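DynE8 (Micromonospora chersina, PDB 4AMM) is an iterative enediyne polyketide synthase of dynemicin biosynthesis, represented here by its acyltransferase domain, which probably transfers acyl building blocks during chain assembly. Local coordinates at residues Leu183-Ala188 with Pro301-Ala306; Gly311-Asp316 with Gly338-Asp343. One frame throughout, in Å; residues are numbered along the deposited sequence.

Interaction 1: residues Leu183-Ala188 with Pro301-Ala306; sequences LSWAGA and PERPVA
Arg303 lays its CD over one face of the Trp185 indole, 3.7 Å from the centroid of the six-membered ring, a CH-pi contact displaced toward the rim. At the ring edge, near its plane, Pro304 O lies 3.5 Å from Trp185 CZ3. The guanidinium does not stack: its plane is tilted 56° from the indole, with NH1 near NE1. The Arg303 chain, extended from CG to NE, crosses the indole at about a right angle. Ile159 of helix 144-165 and Pro169 also touch the Trp185 side chain. Arg303 NE donates to a water at 2.9 Å, and this water in turn donates to Trp185 O. Arg303 N is buried with no partner in the model.

The contact joins the C-terminal end of helix 178-185 to the loop leading into edge strand 305-306 of the parallel sheet of the acyltransferase domain. The helix ends in a Schellman motif: Gly187 takes positive phi, and the N atoms of Gly187 and Ala188 bond back to the carbonyls of Ser184 and Leu183. Just past the helix, Ala186 O receives Glu302 N at 2.7 Å in an almost straight bond (N-H...O 174°), and Pro301 CA adds a CA-H...O contact to the same oxygen. Beside this bond the packing is apolar: Ala186 CB meets Val305 CG2 at 3.5 Å, and Leu183 CD2 lies 3.9 Å from Pro301 CG, the two side chains side by side and pointing the same way. Ala188 CB meets the same CG.

One short, straight backbone bond thus sets loop against helix end, the methyls of Leu183, Ala186, Ala188 and Val305 pack with or around the Pro301 ring, and Arg303 gives CB and CD to the indole and its NE to water.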
loop_
_atom_site.group_PDB
_atom_site.type_symbol
_atom_site.label_atom_id
_atom_site.label_comp_id
_atom_site.label_asym_id
_atom_site.label_seq_id
_atom_site.Cartn_x
_atom_site.Cartn_y
_atom_site.Cartn_z
ATOM N N LEU A 183 3.809 11.868 -4.871
ATOM C CA LEU A 183 4.451 13.043 -5.506
ATOM C C LEU A 183 5.657 13.432 -4.710
ATOM O O LEU A 183 6.666 13.848 -5.325
ATOM C CB LEU A 183 3.419 14.183 -5.522
ATOM C CG LEU A 183 2.375 13.977 -6.608
ATOM C CD1 LEU A 183 1.222 14.951 -6.503
ATOM C CD2 LEU A 183 2.945 14.122 -8.069
ATOM N N SER A 184 5.666 13.347 -3.388
ATOM C CA SER A 184 6.833 13.717 -2.569
ATOM C C SER A 184 7.963 12.739 -2.875
ATOM O O SER A 184 9.125 13.133 -3.136
ATOM C CB SER A 184 6.523 13.770 -1.071
ATOM O OG SER A 184 7.636 14.340 -0.380
ATOM N N TRP A 185 7.651 11.455 -2.907
ATOM C CA TRP A 185 8.660 10.455 -3.282
ATOM C C TRP A 185 9.256 10.735 -4.642
ATOM O O TRP A 185 10.499 10.529 -4.838
ATOM C CB TRP A 185 7.988 9.037 -3.266
ATOM C CG TRP A 185 8.847 7.922 -3.915
ATOM C CD1 TRP A 185 9.873 7.226 -3.319
ATOM C CD2 TRP A 185 8.760 7.501 -5.278
ATOM N NE1 TRP A 185 10.485 6.414 -4.280
ATOM C CE2 TRP A 185 9.775 6.497 -5.441
ATOM C CE3 TRP A 185 7.887 7.786 -6.347
ATOM C CZ2 TRP A 185 9.987 5.857 -6.633
ATOM C CZ3 TRP A 185 8.079 7.071 -7.545
ATOM C CH2 TRP A 185 9.126 6.126 -7.659
ATOM N N ALA A 186 8.442 11.205 -5.582
ATOM C CA ALA A 186 8.834 11.478 -6.974
ATOM C C ALA A 186 9.572 12.833 -7.049
ATOM O O ALA A 186 10.011 13.197 -8.178
ATOM C CB ALA A 186 7.642 11.412 -7.933
ATOM N N GLY A 187 9.751 13.523 -5.949
ATOM C CA GLY A 187 10.503 14.839 -5.989
ATOM C C GLY A 187 9.687 16.047 -6.364
ATOM O O GLY A 187 10.268 17.144 -6.558
ATOM N N ALA A 188 8.343 15.978 -6.426
ATOM C CA ALA A 188 7.547 17.155 -6.795
ATOM C C ALA A 188 7.407 18.198 -5.660
ATOM O O ALA A 188 7.144 19.403 -5.896
ATOM C CB ALA A 188 6.175 16.690 -7.311
ATOM N N PRO A 301 7.623 16.037 -11.259
ATOM C CA PRO A 301 8.077 14.740 -10.720
ATOM C C PRO A 301 9.198 14.148 -11.523
ATOM O O PRO A 301 9.174 14.242 -12.776
ATOM C CB PRO A 301 6.848 13.834 -10.885
ATOM C CG PRO A 301 5.684 14.730 -10.847
ATOM C CD PRO A 301 6.175 16.033 -11.540
ATOM N N GLU A 302 10.163 13.542 -10.826
ATOM C CA GLU A 302 11.383 12.994 -11.454
ATOM C C GLU A 302 11.386 11.484 -11.573
ATOM O O GLU A 302 12.314 10.863 -12.139
ATOM C CB GLU A 302 12.622 13.425 -10.646
ATOM C CG GLU A 302 12.521 14.943 -10.233
ATOM C CD GLU A 302 13.796 15.565 -9.596
ATOM O OE1 GLU A 302 14.019 15.430 -8.353
ATOM O OE2 GLU A 302 14.558 16.234 -10.350
ATOM N N ARG A 303 10.361 10.847 -11.009
ATOM C CA ARG A 303 10.190 9.378 -11.018
ATOM C C ARG A 303 8.704 9.110 -11.448
ATOM O O ARG A 303 7.851 10.022 -11.288
ATOM C CB ARG A 303 10.457 8.777 -9.636
ATOM C CG ARG A 303 11.716 9.311 -8.954
ATOM C CD ARG A 303 11.972 8.504 -7.718
ATOM N NE ARG A 303 13.055 8.978 -6.875
ATOM C CZ ARG A 303 13.808 8.193 -6.085
ATOM N NH1 ARG A 303 13.656 6.858 -6.069
ATOM N NH2 ARG A 303 14.770 8.739 -5.345
ATOM N N PRO A 304 8.390 7.930 -12.004
ATOM C CA PRO A 304 7.048 7.694 -12.554
ATOM C C PRO A 304 5.984 7.585 -11.435
ATOM O O PRO A 304 6.177 6.856 -10.467
ATOM C CB PRO A 304 7.178 6.363 -13.271
ATOM C CG PRO A 304 8.679 6.424 -13.654
ATOM C CD PRO A 304 9.321 6.841 -12.461
ATOM N N VAL A 305 4.909 8.321 -11.643
ATOM C CA VAL A 305 3.722 8.282 -10.747
ATOM C C VAL A 305 2.497 7.942 -11.574
ATOM O O VAL A 305 2.203 8.656 -12.523
ATOM C CB VAL A 305 3.554 9.610 -10.056
ATOM C CG1 VAL A 305 2.280 9.510 -9.108
ATOM C CG2 VAL A 305 4.721 9.925 -9.174
ATOM N N ALA A 306 1.806 6.813 -11.299
ATOM C CA ALA A 306 0.556 6.470 -11.964
ATOM C C ALA A 306 -0.550 7.137 -11.134
ATOM O O ALA A 306 -0.701 6.783 -9.959
ATOM C CB ALA A 306 0.384 4.949 -11.957
HETATM O O HOH W 1 12.797 11.816 -6.189
HETATM O O HOH W 2 12.687 17.465 -7.477
#

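Interaction 2: residues Gly311-Asp316 with Gly338-Asp343; sequences GAWWAD and GLLDAD
Leu339 packs against one face of the Trp313 indole: its CB sits 3.8 Å above the ring plane, offset toward the rim. Its CG is anti to the carbonyl carbon (chi1 -77°), and from there CD1 makes a CH-pi contact 4.3 Å from the centroid of the five-membered ring, only 9° off the normal. The two side chains slide past each other in opposite directions, and CD1 goes on to touch Ala312 CA at 3.5 Å and Gly311 O. Leu339 O approaches Trp313 CZ2 at 3.3 Å. Leu340 CD1 meets the ring near its plane, at CH2. A water in the plane of the indole donates to Leu339 O at 2.6 Å and takes a weak bond from Trp313 NE1.

Farther out, Pro304 and Ala306 touch the Trp313 side chain, and Val170 touches Leu340. Arg363 NH2 bonds the carbonyls of Leu340 and Ala342, and Arg98 NE that of Asp341, holding the chain that leaves helix 333-339 for strand 344-347.

This surface packing joins the loop between strand 305-306 and helix 319-328 to the end of helix 333-339. It rests on aliphatic groups over and beside an aromatic ring, its polar link being one water, only weakly bonded to Trp313 NE1.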
loop_
_atom_site.group_PDB
_atom_site.type_symbol
_atom_site.label_atom_id
_atom_site.label_comp_id
_atom_site.label_asym_id
_atom_site.label_seq_id
_atom_site.Cartn_x
_atom_site.Cartn_y
_atom_site.Cartn_z
ATOM N N GLY A 311 -5.865 8.390 -13.825
ATOM C CA GLY A 311 -5.738 7.028 -14.305
ATOM C C GLY A 311 -4.695 6.870 -15.419
ATOM O O GLY A 311 -4.810 5.934 -16.261
ATOM N N ALA A 312 -3.737 7.769 -15.404
ATOM C CA ALA A 312 -2.653 7.823 -16.425
ATOM C C ALA A 312 -1.424 8.191 -15.729
ATOM O O ALA A 312 -1.330 8.626 -14.591
ATOM C CB ALA A 312 -2.990 8.885 -17.501
ATOM N N TRP A 313 -0.305 7.944 -16.406
ATOM C CA TRP A 313 0.926 8.434 -15.883
ATOM C C TRP A 313 0.970 9.950 -15.726
ATOM O O TRP A 313 0.443 10.721 -16.607
ATOM C CB TRP A 313 2.147 7.979 -16.785
ATOM C CG TRP A 313 2.396 6.558 -16.769
ATOM C CD1 TRP A 313 2.098 5.684 -17.766
ATOM C CD2 TRP A 313 2.898 5.766 -15.679
ATOM N NE1 TRP A 313 2.409 4.407 -17.391
ATOM C CE2 TRP A 313 2.926 4.437 -16.129
ATOM C CE3 TRP A 313 3.394 6.079 -14.391
ATOM C CZ2 TRP A 313 3.401 3.401 -15.337
ATOM C CZ3 TRP A 313 3.856 5.071 -13.608
ATOM C CH2 TRP A 313 3.834 3.712 -14.088
ATOM N N TRP A 314 1.627 10.423 -14.681
ATOM C CA TRP A 314 1.784 11.848 -14.512
ATOM C C TRP A 314 2.738 12.311 -15.623
ATOM O O TRP A 314 3.797 11.765 -15.828
ATOM C CB TRP A 314 2.385 12.077 -13.133
ATOM C CG TRP A 314 2.233 13.414 -12.693
ATOM C CD1 TRP A 314 2.981 14.478 -13.173
ATOM C CD2 TRP A 314 1.312 13.984 -11.694
ATOM N NE1 TRP A 314 2.594 15.632 -12.550
ATOM C CE2 TRP A 314 1.558 15.389 -11.698
ATOM C CE3 TRP A 314 0.315 13.497 -10.830
ATOM C CZ2 TRP A 314 0.914 16.252 -10.867
ATOM C CZ3 TRP A 314 -0.346 14.367 -10.040
ATOM C CH2 TRP A 314 -0.087 15.763 -10.068
ATOM N N ALA A 315 2.307 13.331 -16.349
ATOM C CA ALA A 315 3.215 13.873 -17.383
ATOM C C ALA A 315 3.499 15.344 -16.986
ATOM O O ALA A 315 4.213 15.585 -16.018
ATOM C CB ALA A 315 2.583 13.705 -18.749
ATOM N N ASP A 316 2.893 16.293 -17.691
ATOM C CA ASP A 316 3.203 17.725 -17.587
ATOM C C ASP A 316 2.238 18.468 -16.679
ATOM O O ASP A 316 2.216 19.698 -16.647
ATOM C CB ASP A 316 3.074 18.336 -19.002
ATOM C CG ASP A 316 4.293 18.087 -19.889
ATOM O OD1 ASP A 316 5.411 17.832 -19.364
ATOM O OD2 ASP A 316 4.118 18.164 -21.140
ATOM N N GLY A 338 -3.192 -0.938 -12.820
ATOM C CA GLY A 338 -2.992 -1.650 -14.090
ATOM C C GLY A 338 -1.835 -1.003 -14.836
ATOM O O GLY A 338 -1.123 -1.757 -15.587
ATOM N N LEU A 339 -1.573 0.282 -14.679
ATOM C CA LEU A 339 -0.455 0.928 -15.400
ATOM C C LEU A 339 0.844 0.508 -14.804
ATOM O O LEU A 339 1.879 0.443 -15.526
ATOM C CB LEU A 339 -0.557 2.454 -15.278
ATOM C CG LEU A 339 -1.595 3.104 -16.155
ATOM C CD1 LEU A 339 -1.557 4.583 -15.757
ATOM C CD2 LEU A 339 -1.256 2.973 -17.655
ATOM N N LEU A 340 0.919 0.316 -13.497
ATOM C CA LEU A 340 2.173 0.071 -12.820
ATOM C C LEU A 340 2.557 -1.366 -13.083
ATOM O O LEU A 340 1.961 -2.277 -12.570
ATOM C CB LEU A 340 1.983 0.471 -11.309
ATOM C CG LEU A 340 3.122 0.442 -10.323
ATOM C CD1 LEU A 340 4.391 1.228 -10.781
ATOM C CD2 LEU A 340 2.603 0.913 -8.935
ATOM N N ASP A 341 3.532 -1.597 -13.953
ATOM C CA ASP A 341 3.953 -2.951 -14.358
ATOM C C ASP A 341 5.029 -3.409 -13.383
ATOM O O ASP A 341 6.150 -2.897 -13.399
ATOM C CB ASP A 341 4.447 -2.870 -15.790
ATOM C CG ASP A 341 5.219 -4.178 -16.248
ATOM O OD1 ASP A 341 5.021 -5.286 -15.654
ATOM O OD2 ASP A 341 6.050 -4.057 -17.199
ATOM N N ALA A 342 4.650 -4.280 -12.453
ATOM C CA ALA A 342 5.560 -4.612 -11.393
ATOM C C ALA A 342 5.241 -6.006 -10.947
ATOM O O ALA A 342 4.070 -6.360 -10.750
ATOM C CB ALA A 342 5.413 -3.646 -10.180
ATOM N N ASP A 343 6.236 -6.827 -10.767
ATOM C CA ASP A 343 6.064 -8.130 -10.226
ATOM C C ASP A 343 5.729 -8.166 -8.757
ATOM O O ASP A 343 5.066 -9.103 -8.270
ATOM C CB ASP A 343 7.369 -8.887 -10.395
ATOM C CG ASP A 343 7.871 -8.861 -11.833
ATOM O OD1 ASP A 343 7.117 -9.421 -12.674
ATOM O OD2 ASP A 343 8.924 -8.265 -12.152
HETATM O O HOH W 3 2.398 0.990 -18.051
#

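Interactions 1 and 2 have centres 11 Å apart and meet at edge strand 305-306 of the parallel sheet, beside strand 171-174, through the 311-316 loop. Val305 is the residue through which they chiefly meet: its side chain faces Ala186 in interaction 1, while its O accepts Trp314 N at 2.8 Å, a probable hydrogen bond, and lies 3.4 Å from Trp313 CE3. Pro301 CG of interaction 1 also packs on Trp314 CD1, at 3.6 Å. Neither contact includes the GxSxG pattern at Gly174, Ser176 and Gly178, consistent with the nucleophile elbow of acyltransferases, but the side chain of Val305 lies near it without touching, and interaction 1 closes the helix that follows it.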